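Local atomic coordinates of thiosulfate sulfurtransferase TUM1 (Saccharomyces cerevisiae, PDB entry 3UTN), a protein that accepts persulfide sulfur from the desulfurase NFS1 and passes it to UBA4 for 2-thiolation of the wobble uridine of tRNAs. Residues K33-V36 against K37-S41; T53-L56 against P57-L61; P128-A131 against W132-V136; S228-I231 against P232-P236. All blocks are in the same frame, centred on the assembly; numbering follows the deposited sequence.

Contact 1 (K33-V36 against K37-S41); sequences KAFV and KLVAS
The phenyl ring of Phe35 lies under the CG2 methyl of Val39, one helical turn further on. CG2 sits over one face of the ring, 3.6 Å from its centroid and 22° off the ring normal, in a CH-pi contact displaced toward the rim on the CZ side. Two torsions bring the groups together. Phe35 has CG anti to its own N (chi1 169°), which lays the ring along the helix in the direction of Val39. Val39 turns CG1 away from its N (chi1 175°), and this leaves CG2 beside that N as the branch that reaches the ring. The same two residues are tied through the backbone, Val39 N donating to Phe35 O in a nearly straight bond of 2.7 Å. It is one rung of the i to i+4 ladder of helix 32-41, which follows strand 28-30 in the first rhodanese domain and packs against the parallel sheet. Further rungs run from Lys37 N to Lys33 O, Leu38 N to Ala34 O and Ala40 N to Val36 O. Phe35 is buried against Ile30, Ile47, Pro49 and Val117 of the strands, while Leu38, on the same side, meets Ile30, Ile47 and Ile115. Lys37 lies on the solvent side, its chain extended. Near the end of the helix Lys37 O takes two bonds, from Ser41 N at 2.7 Å and from Ser41 OG at 2.7 Å. The hydroxyl comes from above the carbonyl plane, folding the serine side chain back onto the last turn.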
ATOM      1  N   LYS A  33      19.998   3.723   1.172  1.00 22.20           N
ATOM      2  CA  LYS A  33      21.264   3.522   1.874  1.00 23.60           C
ATOM      3  C   LYS A  33      21.163   2.409   2.897  1.00 22.60           C
ATOM      4  O   LYS A  33      22.037   1.553   2.959  1.00 23.63           O
ATOM      5  CB  LYS A  33      21.808   4.807   2.508  1.00 25.26           C
ATOM      6  CG  LYS A  33      21.051   5.340   3.712  1.00 27.51           C
ATOM      7  CD  LYS A  33      21.709   6.610   4.247  1.00 29.76           C
ATOM      8  CE  LYS A  33      22.242   7.475   3.114  1.00 31.22           C
ATOM      9  NZ  LYS A  33      22.518   8.882   3.522  1.00 34.22           N
ATOM     10  N   ALA A  34      20.086   2.413   3.675  1.00 22.51           N
ATOM     11  CA  ALA A  34      19.868   1.372   4.662  1.00 21.79           C
ATOM     12  C   ALA A  34      19.704   0.054   3.936  1.00 20.73           C
ATOM     13  O   ALA A  34      20.170  -0.976   4.396  1.00 20.52           O
ATOM     14  CB  ALA A  34      18.649   1.676   5.504  1.00 22.36           C
ATOM     15  N   PHE A  35      19.059   0.101   2.778  1.00 20.46           N
ATOM     16  CA  PHE A  35      18.893  -1.096   1.988  1.00 20.23           C
ATOM     17  C   PHE A  35      20.220  -1.686   1.538  1.00 20.12           C
ATOM     18  O   PHE A  35      20.445  -2.872   1.709  1.00 21.14           O
ATOM     19  CB  PHE A  35      17.990  -0.858   0.787  1.00 19.98           C
ATOM     20  CG  PHE A  35      18.010  -1.983  -0.192  1.00 20.34           C
ATOM     21  CD1 PHE A  35      17.340  -3.170   0.083  1.00 20.38           C
ATOM     22  CD2 PHE A  35      18.743  -1.882  -1.362  1.00 20.29           C
ATOM     23  CE1 PHE A  35      17.365  -4.217  -0.818  1.00 20.22           C
ATOM     24  CE2 PHE A  35      18.774  -2.928  -2.264  1.00 20.69           C
ATOM     25  CZ  PHE A  35      18.081  -4.096  -1.990  1.00 20.35           C
ATOM     26  N   VAL A  36      21.095  -0.879   0.951  1.00 19.97           N
ATOM     27  CA  VAL A  36      22.363  -1.439   0.491  1.00 20.44           C
ATOM     28  C   VAL A  36      23.190  -1.872   1.688  1.00 20.79           C
ATOM     29  O   VAL A  36      23.881  -2.889   1.634  1.00 21.35           O
ATOM     30  CB  VAL A  36      23.156  -0.504  -0.443  1.00 20.49           C
ATOM     31  CG1 VAL A  36      22.381  -0.289  -1.732  1.00 20.19           C
ATOM     32  CG2 VAL A  36      23.479   0.819   0.228  1.00 19.69           C
ATOM     33  N   LYS A  37      23.078  -1.116   2.777  1.00 21.48           N
ATOM     34  CA  LYS A  37      23.722  -1.496   4.022  1.00 22.45           C
ATOM     35  C   LYS A  37      23.187  -2.860   4.429  1.00 22.00           C
ATOM     36  O   LYS A  37      23.948  -3.772   4.721  1.00 22.14           O
ATOM     37  CB  LYS A  37      23.457  -0.470   5.117  1.00 23.12           C
ATOM     38  CG  LYS A  37      24.212  -0.775   6.395  1.00 24.56           C
ATOM     39  CD  LYS A  37      23.820   0.148   7.528  1.00 25.97           C
ATOM     40  CE  LYS A  37      24.600  -0.241   8.768  1.00 27.51           C
ATOM     41  NZ  LYS A  37      24.537   0.829   9.791  1.00 28.85           N
ATOM     42  N   LEU A  38      21.868  -2.987   4.416  1.00 22.58           N
ATOM     43  CA  LEU A  38      21.220  -4.247   4.742  1.00 22.88           C
ATOM     44  C   LEU A  38      21.748  -5.347   3.835  1.00 22.79           C
ATOM     45  O   LEU A  38      22.206  -6.381   4.313  1.00 23.75           O
ATOM     46  CB  LEU A  38      19.706  -4.121   4.617  1.00 23.31           C
ATOM     47  CG  LEU A  38      18.864  -5.376   4.835  1.00 23.50           C
ATOM     48  CD1 LEU A  38      18.867  -5.797   6.294  1.00 24.18           C
ATOM     49  CD2 LEU A  38      17.454  -5.099   4.351  1.00 23.49           C
ATOM     50  N   VAL A  39      21.712  -5.108   2.529  1.00 22.37           N
ATOM     51  CA  VAL A  39      22.189  -6.090   1.568  1.00 22.58           C
ATOM     52  C   VAL A  39      23.641  -6.442   1.840  1.00 22.44           C
ATOM     53  O   VAL A  39      23.991  -7.609   1.926  1.00 22.73           O
ATOM     54  CB  VAL A  39      22.018  -5.612   0.113  1.00 22.13           C
ATOM     55  CG1 VAL A  39      22.632  -6.610  -0.855  1.00 23.38           C
ATOM     56  CG2 VAL A  39      20.548  -5.424  -0.201  1.00 22.25           C
ATOM     57  N   ALA A  40      24.472  -5.422   2.003  1.00 22.57           N
ATOM     58  CA  ALA A  40      25.894  -5.631   2.193  1.00 23.02           C
ATOM     59  C   ALA A  40      26.172  -6.377   3.483  1.00 23.41           C
ATOM     60  O   ALA A  40      27.068  -7.207   3.540  1.00 23.57           O
ATOM     61  CB  ALA A  40      26.619  -4.302   2.186  1.00 22.36           C
ATOM     62  N   SER A  41      25.393  -6.076   4.515  1.00 24.82           N
ATOM     63  CA  SER A  41      25.642  -6.622   5.839  1.00 25.80           C
ATOM     64  C   SER A  41      25.005  -7.984   6.015  1.00 27.17           C
ATOM     65  O   SER A  41      25.372  -8.734   6.918  1.00 27.31           O
ATOM     66  CB  SER A  41      25.123  -5.666   6.904  1.00 26.33           C
ATOM     67  OG  SER A  41      25.635  -4.369   6.678  1.00 27.34           O
TER

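Contact 2 (T53-L56 against P57-L61); sequences TWYL and PSWKL
Leu56 spreads its side chain over one face of the Trp59 indole, three residues on. Its CB stands over the five-membered ring, 3.7 Å from that centroid and 13° off the normal, a CH-pi contact, and CD1 reaches the six-membered part, 3.5 Å from Trp59 CZ2. With CG of Trp59 anti to the carbonyl carbon (chi1 -60°), the indole folds back over Leu56 instead of pointing onward. The backbone closes the same loop: Trp59 N donates to Leu56 O at 2.7 Å, from above the carbonyl plane, the i to i+3 bond of the 3-10 turn that Pro57 to Trp59 form. Leu56 O also accepts from a water at 2.7 Å, and that water in turn takes the N-H of Leu61, so this one oxygen holds Trp59 N directly and Leu61 N through the water. Tyr55 is gripped by the residues beyond. Its side chain crosses that of Trp59 at about a right angle, CD1 lying 3.5 Å from Trp59 CE3 at the indole edge. Leu61 covers one face of the phenol, its CD1 3.7 Å from Tyr55 CE1, and Thr53 CG2 lies over the opposite face. The hydroxyl of Tyr55 is hydrogen-bonded to Asp66 of helix 63-69. Phe125 meets Trp59, and the side chain of Trp54 comes within about 9 Å of that of the catalytic Cys282 in the other domain. The loop carrying all this runs from strand 47-51 of the first rhodanese sheet to helix 63-69, where Asn63 touches both Trp54 and Tyr55.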
ATOM      1  N   THR A  53       5.765  -2.777  -8.585  1.00 19.52           N
ATOM      2  CA  THR A  53       5.336  -1.743  -9.489  1.00 19.86           C
ATOM      3  C   THR A  53       4.010  -2.126 -10.075  1.00 20.13           C
ATOM      4  O   THR A  53       3.798  -3.240 -10.548  1.00 19.15           O
ATOM      5  CB  THR A  53       6.346  -1.483 -10.599  1.00 19.46           C
ATOM      6  OG1 THR A  53       7.535  -0.964 -10.013  1.00 19.13           O
ATOM      7  CG2 THR A  53       5.808  -0.466 -11.570  1.00 19.73           C
ATOM      8  N   TRP A  54       3.103  -1.182  -9.980  1.00 20.61           N
ATOM      9  CA  TRP A  54       1.811  -1.343 -10.544  1.00 21.59           C
ATOM     10  C   TRP A  54       1.456   0.027 -10.990  1.00 21.71           C
ATOM     11  O   TRP A  54       1.715   1.003 -10.293  1.00 21.12           O
ATOM     12  CB  TRP A  54       0.857  -1.859  -9.491  1.00 22.41           C
ATOM     13  CG  TRP A  54      -0.540  -1.965 -10.000  1.00 23.87           C
ATOM     14  CD1 TRP A  54      -1.149  -3.062 -10.591  1.00 24.50           C
ATOM     15  CD2 TRP A  54      -1.549  -0.916  -9.999  1.00 24.75           C
ATOM     16  NE1 TRP A  54      -2.438  -2.770 -10.939  1.00 25.16           N
ATOM     17  CE2 TRP A  54      -2.741  -1.496 -10.613  1.00 24.96           C
ATOM     18  CE3 TRP A  54      -1.586   0.403  -9.559  1.00 25.03           C
ATOM     19  CZ2 TRP A  54      -3.910  -0.772 -10.774  1.00 25.45           C
ATOM     20  CZ3 TRP A  54      -2.772   1.121  -9.726  1.00 25.73           C
ATOM     21  CH2 TRP A  54      -3.906   0.545 -10.316  1.00 25.44           C
ATOM     22  N   TYR A  55       0.874   0.107 -12.173  1.00 21.78           N
ATOM     23  CA  TYR A  55       0.584   1.381 -12.776  1.00 22.70           C
ATOM     24  C   TYR A  55      -0.898   1.544 -12.936  1.00 23.28           C
ATOM     25  O   TYR A  55      -1.612   0.569 -13.107  1.00 22.28           O
ATOM     26  CB  TYR A  55       1.224   1.444 -14.146  1.00 22.46           C
ATOM     27  CG  TYR A  55       2.720   1.399 -14.114  1.00 22.26           C
ATOM     28  CD1 TYR A  55       3.442   2.293 -13.332  1.00 22.86           C
ATOM     29  CD2 TYR A  55       3.415   0.490 -14.893  1.00 22.21           C
ATOM     30  CE1 TYR A  55       4.823   2.273 -13.320  1.00 23.17           C
ATOM     31  CE2 TYR A  55       4.794   0.463 -14.891  1.00 22.69           C
ATOM     32  CZ  TYR A  55       5.488   1.359 -14.105  1.00 22.37           C
ATOM     33  OH  TYR A  55       6.846   1.331 -14.091  1.00 23.25           O
ATOM     34  N   LEU A  56      -1.357   2.786 -12.865  1.00 24.66           N
ATOM     35  CA  LEU A  56      -2.699   3.085 -13.306  1.00 26.73           C
ATOM     36  C   LEU A  56      -2.717   2.770 -14.783  1.00 27.64           C
ATOM     37  O   LEU A  56      -1.833   3.218 -15.511  1.00 26.76           O
ATOM     38  CB  LEU A  56      -3.025   4.555 -13.078  1.00 27.53           C
ATOM     39  CG  LEU A  56      -3.156   4.996 -11.625  1.00 28.19           C
ATOM     40  CD1 LEU A  56      -3.563   6.460 -11.580  1.00 29.56           C
ATOM     41  CD2 LEU A  56      -4.168   4.131 -10.889  1.00 28.84           C
ATOM     42  N   PRO A  57      -3.689   1.955 -15.225  1.00 29.77           N
ATOM     43  CA  PRO A  57      -3.832   1.664 -16.647  1.00 30.89           C
ATOM     44  C   PRO A  57      -3.832   2.929 -17.490  1.00 31.50           C
ATOM     45  O   PRO A  57      -3.338   2.910 -18.614  1.00 31.90           O
ATOM     46  CB  PRO A  57      -5.184   0.964 -16.716  1.00 31.03           C
ATOM     47  CG  PRO A  57      -5.256   0.232 -15.421  1.00 31.01           C
ATOM     48  CD  PRO A  57      -4.614   1.143 -14.409  1.00 30.27           C
ATOM     49  N   SER A  58      -4.350   4.025 -16.936  1.00 32.54           N
ATOM     50  CA  SER A  58      -4.334   5.318 -17.618  1.00 33.61           C
ATOM     51  C   SER A  58      -2.925   5.732 -18.043  1.00 33.25           C
ATOM     52  O   SER A  58      -2.757   6.447 -19.025  1.00 34.38           O
ATOM     53  CB  SER A  58      -4.952   6.405 -16.733  1.00 34.31           C
ATOM     54  OG  SER A  58      -4.220   6.557 -15.528  1.00 35.20           O
ATOM     55  N   TRP A  59      -1.914   5.278 -17.307  1.00 32.87           N
ATOM     56  CA  TRP A  59      -0.533   5.642 -17.616  1.00 32.39           C
ATOM     57  C   TRP A  59       0.030   4.940 -18.812  1.00 31.91           C
ATOM     58  O   TRP A  59       1.087   5.328 -19.311  1.00 32.84           O
ATOM     59  CB  TRP A  59       0.375   5.400 -16.421  1.00 32.94           C
ATOM     60  CG  TRP A  59      -0.003   6.198 -15.204  1.00 33.72           C
ATOM     61  CD1 TRP A  59      -0.753   7.371 -15.150  1.00 33.41           C
ATOM     62  CD2 TRP A  59       0.366   5.915 -13.817  1.00 33.61           C
ATOM     63  NE1 TRP A  59      -0.881   7.807 -13.859  1.00 34.15           N
ATOM     64  CE2 TRP A  59      -0.231   6.982 -13.008  1.00 33.79           C
ATOM     65  CE3 TRP A  59       1.101   4.922 -13.184  1.00 33.04           C
ATOM     66  CZ2 TRP A  59      -0.084   7.029 -11.630  1.00 33.79           C
ATOM     67  CZ3 TRP A  59       1.236   4.978 -11.794  1.00 32.44           C
ATOM     68  CH2 TRP A  59       0.661   6.006 -11.039  1.00 32.72           C
ATOM     69  N   LYS A  60      -0.658   3.895 -19.268  1.00 31.61           N
ATOM     70  CA  LYS A  60      -0.210   3.083 -20.402  1.00 31.79           C
ATOM     71  C   LYS A  60       1.214   2.620 -20.198  1.00 30.66           C
ATOM     72  O   LYS A  60       2.047   2.658 -21.101  1.00 31.37           O
ATOM     73  CB  LYS A  60      -0.328   3.845 -21.718  1.00 32.21           C
ATOM     74  CG  LYS A  60      -1.755   4.144 -22.122  1.00 33.97           C
ATOM     75  CD  LYS A  60      -1.822   4.597 -23.568  1.00 34.24           C
ATOM     76  CE  LYS A  60      -1.030   5.875 -23.768  1.00 35.90           C
ATOM     77  NZ  LYS A  60      -1.392   6.484 -25.068  1.00 37.15           N
ATOM     78  N   LEU A  61       1.494   2.202 -18.979  1.00 29.24           N
ATOM     79  CA  LEU A  61       2.776   1.635 -18.679  1.00 27.88           C
ATOM     80  C   LEU A  61       2.548   0.161 -18.425  1.00 26.93           C
ATOM     81  O   LEU A  61       1.419  -0.286 -18.230  1.00 27.08           O
ATOM     82  CB  LEU A  61       3.405   2.337 -17.485  1.00 27.96           C
ATOM     83  CG  LEU A  61       3.697   3.833 -17.624  1.00 29.27           C
ATOM     84  CD1 LEU A  61       4.339   4.347 -16.349  1.00 29.75           C
ATOM     85  CD2 LEU A  61       4.597   4.122 -18.818  1.00 29.78           C
TER
HETATM   86  O   HOH W   1      -0.355   1.647 -17.133  1.00 25.95           O

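Contact 3 (P128-A131 against W132-V136); sequences PRCA and WTLGV
Arg129 and Trp132 meet with the indole edge set against the flat of the guanidinium. Trp132 CZ3 stands over the centre of that group, 3.5 Å from Arg129 CZ, and the two planes are inclined by 62°, so the charge meets the ring's rim and not its pi face. The arginine gets there by a bend at chi2 (78°), which swings the guanidinium over to Trp132 CZ3. One turn on, Thr133 grips Arg129 O twice: its N donates at 2.7 Å and its OG1 at 2.6 Å, from opposite faces of the carbonyl plane. Placing OG1 beside its own N (chi1 -60°) allows this back-bond to the preceding turn. Cys130 and Leu134 make the matching pair on another side: Cys130 SG lies 3.8 Å from Leu134 CD1, and Leu134 N also donates to Cys130 O in an almost straight bond. Beyond this shell, Arg129 NH1 forms a salt bridge with Asp307 and a weak hydrogen bond to Gly285 O, and Trp132 NE1 donates to Glu184. A leucine in place of Arg129 would probably strip Asp307 of this ionic partner across the domain interface and leave the rim of Trp132 with less to rest on. Both segments lie on helix 127-136, the helix of a beta-alpha-beta unit between strands 115-119 and 141-145. Cys130, Ala131 and Leu134 pack on strand 115-119, Ala131 and Leu134 also on strand 141-145, while Pro128 and Trp132 touch helix 286-297 of the catalytic rhodanese domain, which follows the loop holding Cys282.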
ATOM      1  N   PRO A 128       3.773   0.124  -1.100  1.00 17.46           N
ATOM      2  CA  PRO A 128       3.298   0.013   0.271  1.00 17.73           C
ATOM      3  C   PRO A 128       2.249  -1.073   0.373  1.00 17.94           C
ATOM      4  O   PRO A 128       2.306  -1.891   1.281  1.00 17.98           O
ATOM      5  CB  PRO A 128       2.685   1.387   0.545  1.00 17.60           C
ATOM      6  CG  PRO A 128       3.374   2.297  -0.409  1.00 17.59           C
ATOM      7  CD  PRO A 128       3.505   1.468  -1.643  1.00 17.65           C
ATOM      8  N   ARG A 129       1.311  -1.081  -0.569  1.00 18.33           N
ATOM      9  CA  ARG A 129       0.303  -2.118  -0.641  1.00 19.03           C
ATOM     10  C   ARG A 129       0.969  -3.476  -0.603  1.00 18.60           C
ATOM     11  O   ARG A 129       0.556  -4.364   0.133  1.00 18.61           O
ATOM     12  CB  ARG A 129      -0.486  -1.990  -1.938  1.00 19.88           C
ATOM     13  CG  ARG A 129      -1.391  -3.169  -2.201  1.00 20.54           C
ATOM     14  CD  ARG A 129      -2.624  -3.047  -1.338  1.00 21.37           C
ATOM     15  NE  ARG A 129      -3.429  -4.249  -1.385  1.00 21.84           N
ATOM     16  CZ  ARG A 129      -4.682  -4.310  -0.963  1.00 22.61           C
ATOM     17  NH1 ARG A 129      -5.267  -3.228  -0.481  1.00 22.99           N
ATOM     18  NH2 ARG A 129      -5.350  -5.449  -1.033  1.00 23.05           N
ATOM     19  N   CYS A 130       2.006  -3.621  -1.416  1.00 18.60           N
ATOM     20  CA  CYS A 130       2.724  -4.865  -1.501  1.00 18.69           C
ATOM     21  C   CYS A 130       3.467  -5.193  -0.214  1.00 18.10           C
ATOM     22  O   CYS A 130       3.342  -6.295   0.308  1.00 17.34           O
ATOM     23  CB  CYS A 130       3.703  -4.818  -2.650  1.00 19.11           C
ATOM     24  SG  CYS A 130       4.797  -6.232  -2.596  1.00 20.74           S
ATOM     25  N   ALA A 131       4.249  -4.241   0.289  1.00 17.83           N
ATOM     26  CA  ALA A 131       4.985  -4.445   1.534  1.00 17.99           C
ATOM     27  C   ALA A 131       3.993  -4.833   2.610  1.00 18.25           C
ATOM     28  O   ALA A 131       4.198  -5.774   3.375  1.00 18.79           O
ATOM     29  CB  ALA A 131       5.726  -3.182   1.929  1.00 17.93           C
ATOM     30  N   TRP A 132       2.891  -4.109   2.631  1.00 18.30           N
ATOM     31  CA  TRP A 132       1.856  -4.342   3.592  1.00 19.25           C
ATOM     32  C   TRP A 132       1.250  -5.700   3.415  1.00 19.45           C
ATOM     33  O   TRP A 132       1.075  -6.414   4.383  1.00 19.49           O
ATOM     34  CB  TRP A 132       0.842  -3.253   3.451  1.00 19.82           C
ATOM     35  CG  TRP A 132      -0.402  -3.463   4.223  1.00 20.78           C
ATOM     36  CD1 TRP A 132      -0.607  -3.267   5.581  1.00 21.04           C
ATOM     37  CD2 TRP A 132      -1.681  -3.878   3.691  1.00 20.91           C
ATOM     38  NE1 TRP A 132      -1.901  -3.539   5.913  1.00 21.44           N
ATOM     39  CE2 TRP A 132      -2.600  -3.910   4.824  1.00 21.27           C
ATOM     40  CE3 TRP A 132      -2.141  -4.229   2.435  1.00 21.04           C
ATOM     41  CZ2 TRP A 132      -3.917  -4.277   4.681  1.00 21.19           C
ATOM     42  CZ3 TRP A 132      -3.478  -4.591   2.302  1.00 21.15           C
ATOM     43  CH2 TRP A 132      -4.339  -4.622   3.401  1.00 21.14           C
ATOM     44  N   THR A 133       0.957  -6.072   2.175  1.00 19.64           N
ATOM     45  CA  THR A 133       0.428  -7.401   1.874  1.00 20.52           C
ATOM     46  C   THR A 133       1.367  -8.490   2.374  1.00 20.54           C
ATOM     47  O   THR A 133       0.943  -9.428   3.045  1.00 21.11           O
ATOM     48  CB  THR A 133       0.194  -7.571   0.370  1.00 20.27           C
ATOM     49  OG1 THR A 133      -0.738  -6.581  -0.057  1.00 20.96           O
ATOM     50  CG2 THR A 133      -0.357  -8.964   0.055  1.00 20.95           C
ATOM     51  N   LEU A 134       2.643  -8.355   2.039  1.00 20.53           N
ATOM     52  CA  LEU A 134       3.662  -9.266   2.526  1.00 21.06           C
ATOM     53  C   LEU A 134       3.643  -9.327   4.036  1.00 21.32           C
ATOM     54  O   LEU A 134       3.601 -10.403   4.617  1.00 20.93           O
ATOM     55  CB  LEU A 134       5.037  -8.823   2.043  1.00 20.66           C
ATOM     56  CG  LEU A 134       5.198  -8.887   0.530  1.00 20.63           C
ATOM     57  CD1 LEU A 134       6.491  -8.201   0.146  1.00 20.81           C
ATOM     58  CD2 LEU A 134       5.175 -10.329   0.048  1.00 20.80           C
ATOM     59  N   GLY A 135       3.657  -8.154   4.658  1.00 21.89           N
ATOM     60  CA  GLY A 135       3.597  -8.041   6.106  1.00 22.72           C
ATOM     61  C   GLY A 135       2.321  -8.629   6.661  1.00 23.11           C
ATOM     62  O   GLY A 135       2.362  -9.410   7.603  1.00 23.78           O
ATOM     63  N   VAL A 136       1.185  -8.268   6.070  1.00 23.16           N
ATOM     64  CA  VAL A 136      -0.098  -8.764   6.556  1.00 23.82           C
ATOM     65  C   VAL A 136      -0.117 -10.274   6.466  1.00 24.33           C
ATOM     66  O   VAL A 136      -0.604 -10.946   7.362  1.00 24.94           O
ATOM     67  CB  VAL A 136      -1.292  -8.169   5.796  1.00 23.68           C
ATOM     68  CG1 VAL A 136      -2.583  -8.882   6.171  1.00 24.26           C
ATOM     69  CG2 VAL A 136      -1.419  -6.695   6.113  1.00 23.21           C
TER

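Contact 4 (S228-I231 against P232-P236); sequences SGHI and PGTQP
Thr234 closes a type II beta turn, Ile231 to Thr234, that leads into edge strand 234-236 of the catalytic rhodanese domain. Its N donates to Ile231 O at 2.9 Å, tilted 30° from the carbonyl plane, and its hydroxyl OG1 donates to the same oxygen, though the modelled 2.4 Å is so short that the length is doubtful. OG1 faces that way because it sits between its own N and carbonyl carbon (chi1 59°), folded back over the turn. The hydroxyl also accepts from a water, 2.6 Å away, which itself takes the N-H of Ile231, so Ile231 O is satisfied by Thr234 and Ile231 N by the water. A valine at Thr234 would probably leave that water without its acceptor and Ile231 N less firmly bridged. Gly233 takes a positive phi (98°), where a side chain would collide with the carbonyl O of Pro232, so the turn calls for glycine there. The imidazole of His230 is held from outside, ND1 by Phe215 O and NE2 by Asp327 O, and stacks on the Phe215 ring. Ile231 packs on Trp310 and Trp313 of helix 309-317. CG2 of Ile231 lies 3.7 Å from Pro232 CD.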
ATOM      1  N   SER A 228     -17.957   9.105  -7.176  1.00 27.39           N
ATOM      2  CA  SER A 228     -17.016   9.507  -6.159  1.00 27.51           C
ATOM      3  C   SER A 228     -17.776   9.955  -4.917  1.00 26.91           C
ATOM      4  O   SER A 228     -18.957   9.650  -4.750  1.00 26.43           O
ATOM      5  CB  SER A 228     -16.101  10.607  -6.681  1.00 27.98           C
ATOM      6  OG  SER A 228     -16.854  11.712  -7.139  1.00 29.83           O
ATOM      7  N   GLY A 229     -17.100  10.687  -4.048  1.00 26.14           N
ATOM      8  CA  GLY A 229     -17.663  11.001  -2.756  1.00 25.71           C
ATOM      9  C   GLY A 229     -16.912  10.158  -1.765  1.00 25.14           C
ATOM     10  O   GLY A 229     -15.893   9.553  -2.095  1.00 25.10           O
ATOM     11  N   HIS A 230     -17.410  10.091  -0.545  1.00 24.66           N
ATOM     12  CA  HIS A 230     -16.668   9.383   0.464  1.00 24.51           C
ATOM     13  C   HIS A 230     -17.548   8.684   1.423  1.00 24.25           C
ATOM     14  O   HIS A 230     -18.768   8.882   1.448  1.00 23.72           O
ATOM     15  CB  HIS A 230     -15.753  10.328   1.203  1.00 24.29           C
ATOM     16  CG  HIS A 230     -16.474  11.436   1.899  1.00 25.35           C
ATOM     17  ND1 HIS A 230     -16.796  12.582   1.282  1.00 25.06           N
ATOM     18  CD2 HIS A 230     -16.935  11.546   3.204  1.00 25.48           C
ATOM     19  CE1 HIS A 230     -17.431  13.385   2.146  1.00 26.24           C
ATOM     20  NE2 HIS A 230     -17.502  12.753   3.325  1.00 26.22           N
ATOM     21  N   ILE A 231     -16.914   7.834   2.212  1.00 23.83           N
ATOM     22  CA  ILE A 231     -17.601   7.109   3.236  1.00 23.97           C
ATOM     23  C   ILE A 231     -17.830   8.113   4.344  1.00 24.37           C
ATOM     24  O   ILE A 231     -16.893   8.776   4.780  1.00 24.56           O
ATOM     25  CB  ILE A 231     -16.765   5.935   3.735  1.00 23.74           C
ATOM     26  CG1 ILE A 231     -16.387   5.024   2.565  1.00 23.47           C
ATOM     27  CG2 ILE A 231     -17.526   5.158   4.792  1.00 23.64           C
ATOM     28  CD1 ILE A 231     -15.307   4.031   2.902  1.00 22.48           C
ATOM     29  N   PRO A 232     -19.089   8.268   4.767  1.00 25.59           N
ATOM     30  CA  PRO A 232     -19.368   9.170   5.864  1.00 25.51           C
ATOM     31  C   PRO A 232     -18.485   8.810   7.047  1.00 25.17           C
ATOM     32  O   PRO A 232     -18.353   7.633   7.394  1.00 24.83           O
ATOM     33  CB  PRO A 232     -20.838   8.888   6.168  1.00 25.96           C
ATOM     34  CG  PRO A 232     -21.394   8.475   4.846  1.00 25.86           C
ATOM     35  CD  PRO A 232     -20.311   7.614   4.273  1.00 25.29           C
ATOM     36  N   GLY A 233     -17.846   9.819   7.620  1.00 24.53           N
ATOM     37  CA  GLY A 233     -16.984   9.618   8.762  1.00 24.88           C
ATOM     38  C   GLY A 233     -15.527   9.541   8.370  1.00 25.17           C
ATOM     39  O   GLY A 233     -14.653   9.610   9.223  1.00 25.60           O
ATOM     40  N   THR A 234     -15.262   9.390   7.077  1.00 24.13           N
ATOM     41  CA  THR A 234     -13.897   9.402   6.603  1.00 23.60           C
ATOM     42  C   THR A 234     -13.466  10.826   6.334  1.00 24.05           C
ATOM     43  O   THR A 234     -14.275  11.753   6.304  1.00 24.70           O
ATOM     44  CB  THR A 234     -13.687   8.573   5.322  1.00 22.84           C
ATOM     45  OG1 THR A 234     -14.528   9.086   4.284  1.00 22.40           O
ATOM     46  CG2 THR A 234     -13.993   7.102   5.572  1.00 22.21           C
ATOM     47  N   GLN A 235     -12.173  10.985   6.139  1.00 24.08           N
ATOM     48  CA  GLN A 235     -11.598  12.279   5.888  1.00 24.77           C
ATOM     49  C   GLN A 235     -10.662  12.120   4.724  1.00 24.40           C
ATOM     50  O   GLN A 235     -10.099  11.041   4.532  1.00 24.69           O
ATOM     51  CB  GLN A 235     -10.819  12.740   7.099  1.00 25.02           C
ATOM     52  CG  GLN A 235     -11.642  12.835   8.362  1.00 25.30           C
ATOM     53  CD  GLN A 235     -10.755  13.130   9.535  1.00 25.61           C
ATOM     54  OE1 GLN A 235     -10.312  14.252   9.698  1.00 27.93           O
ATOM     55  NE2 GLN A 235     -10.464  12.119  10.339  1.00 25.69           N
ATOM     56  N   PRO A 236     -10.498  13.186   3.930  1.00 24.86           N
ATOM     57  CA  PRO A 236      -9.602  13.048   2.808  1.00 24.85           C
ATOM     58  C   PRO A 236      -8.167  13.121   3.285  1.00 25.01           C
ATOM     59  O   PRO A 236      -7.773  14.068   3.967  1.00 25.70           O
ATOM     60  CB  PRO A 236      -9.941  14.256   1.946  1.00 24.88           C
ATOM     61  CG  PRO A 236     -10.373  15.293   2.925  1.00 25.21           C
ATOM     62  CD  PRO A 236     -11.034  14.557   4.051  1.00 24.92           C
TER
HETATM   63  O   HOH W   2     -14.201   7.602   2.126  1.00 21.86           O

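Contacts 1, 2 and 3 follow one another through the first rhodanese domain, and contact 4 comes later, in the second, which carries the persulfide-forming Cys282. Contact 1 lies on helix 32-41 at the surface, its centre about 40 Å from that of contact 4, across the chain's centre. Contact 3, on helix 127-136, is the most central, about 20 Å from contact 1 and 24 Å from contact 4, centre to centre. The two domains repeat one five-stranded parallel sheet, order 1-5-4-2-3. The side chains of Arg129 (contact 3) and Trp54 (contact 2) come within about 7 and 9 Å of that of Cys282, so the first domain borders the active site of the second.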